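Local coordinates for pyrroline carboxylate reductase (Plasmodium falciparum, PDB 2RCY) that reduces pyrroline-5-carboxylate to proline with a nicotinamide cofactor, and binds NADP in this crystal form, at the interface of chains A and B. Coordinates in Å, arbitrary orientation; residue numbers count along the deposited sequence, not the author numbering. Chains: chain A/B, Pyrroline carboxylate reductase.

The interface of chains A and B. Residues chain A 244-245, 248-249, 252; chain B 233, 236-237, 240.
Helix 242-260 of chain A packs, through A:Thr245, A:Asn248 and A:Ala249, against helix 229-239 of chain B and the loop residue B:Asn240 just past its end. The patch belongs to a two-fold symmetric interface, within the family's dimerisation region, and illustrates how small residues let helices approach while a bridging water serves the polar groups between them. A:Ala249 supplies the close approach: its CB lies 3.6 Å from CD2 of B:Leu237, and its CA faces CB of B:Ser236 at 3.7 Å. Beside it, A:Thr245 and B:Asn240 run antiparallel alongside one another, the threonine methyl CG2 resting 3.7 Å from CB of B:Asn240. With CG anti to the backbone N (chi1 -173°), A:Asn248 brings its amide oxygen OD1 to the hydroxyl OG of B:Ser236 at 3.0 Å and towards ND2 of B:Asn240. Both are weak hydrogen bonds, and the two asparagine side chains lie roughly perpendicular with their amide planes 57° apart. Within chain A, CB of A:Asn248 sits over one face of the A:Tyr244 ring, towards its rim. The water binds the main-chain O of B:Ser236 and, at 2.8 Å, the OG of the same serine. It reaches chain A through the carbonyl O of A:Thr245, 2.6 Å away; on the chain B side it is also held by ND2 of B:Asn240, at 2.7 Å and 156° at H.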
# COMPACT_ATOMS: atom_id res chain seq x y z
N TYR A 244 -9.44 -12.31 -2.59
CA TYR A 244 -8.70 -12.41 -1.34
C TYR A 244 -9.45 -11.77 -0.17
O TYR A 244 -9.45 -12.32 0.94
CB TYR A 244 -7.31 -11.77 -1.47
CG TYR A 244 -6.60 -11.61 -0.15
CD1 TYR A 244 -6.06 -12.71 0.52
CD2 TYR A 244 -6.49 -10.36 0.46
CE1 TYR A 244 -5.42 -12.57 1.74
CE2 TYR A 244 -5.85 -10.20 1.68
CZ TYR A 244 -5.32 -11.31 2.32
OH TYR A 244 -4.68 -11.17 3.53
N THR A 245 -10.08 -10.63 -0.42
CA THR A 245 -10.87 -9.92 0.58
C THR A 245 -11.96 -10.81 1.17
O THR A 245 -12.12 -10.89 2.38
CB THR A 245 -11.48 -8.62 -0.01
OG1 THR A 245 -10.43 -7.71 -0.35
CG2 THR A 245 -12.42 -7.94 0.98
N ASN A 248 -10.27 -13.94 2.95
CA ASN A 248 -9.68 -13.49 4.21
C ASN A 248 -10.73 -13.25 5.29
O ASN A 248 -10.49 -13.54 6.47
CB ASN A 248 -8.85 -12.22 3.98
CG ASN A 248 -8.07 -11.80 5.22
OD1 ASN A 248 -8.26 -10.70 5.73
ND2 ASN A 248 -7.19 -12.67 5.70
N ALA A 249 -11.89 -12.72 4.90
CA ALA A 249 -13.00 -12.50 5.82
C ALA A 249 -13.54 -13.80 6.38
O ALA A 249 -13.77 -13.92 7.59
CB ALA A 249 -14.10 -11.72 5.13
N ALA A 252 -10.82 -15.37 8.68
CA ALA A 252 -10.75 -14.62 9.94
C ALA A 252 -11.88 -15.03 10.89
O ALA A 252 -11.66 -15.17 12.09
CB ALA A 252 -10.80 -13.12 9.68
N GLY B 233 -15.47 -11.33 10.92
CA GLY B 233 -15.58 -11.44 9.47
C GLY B 233 -15.87 -10.12 8.79
O GLY B 233 -15.26 -9.79 7.76
N SER B 236 -12.90 -7.74 9.00
CA SER B 236 -11.95 -8.12 7.96
C SER B 236 -12.33 -7.53 6.59
O SER B 236 -11.45 -7.14 5.82
CB SER B 236 -11.84 -9.64 7.87
OG SER B 236 -10.99 -10.04 6.82
N LEU B 237 -13.63 -7.49 6.31
CA LEU B 237 -14.14 -6.90 5.07
C LEU B 237 -13.94 -5.39 5.03
O LEU B 237 -13.62 -4.82 3.99
CB LEU B 237 -15.62 -7.24 4.87
CG LEU B 237 -16.01 -8.66 4.45
CD1 LEU B 237 -17.53 -8.81 4.38
CD2 LEU B 237 -15.38 -9.06 3.12
N ASN B 240 -10.06 -4.55 4.38
CA ASN B 240 -9.66 -4.66 2.98
C ASN B 240 -10.57 -3.89 2.01
O ASN B 240 -10.49 -4.08 0.79
CB ASN B 240 -9.56 -6.13 2.58
CG ASN B 240 -8.46 -6.86 3.31
OD1 ASN B 240 -7.34 -6.36 3.44
ND2 ASN B 240 -8.76 -8.06 3.80
O HOH W 1 -11.12 -9.24 4.12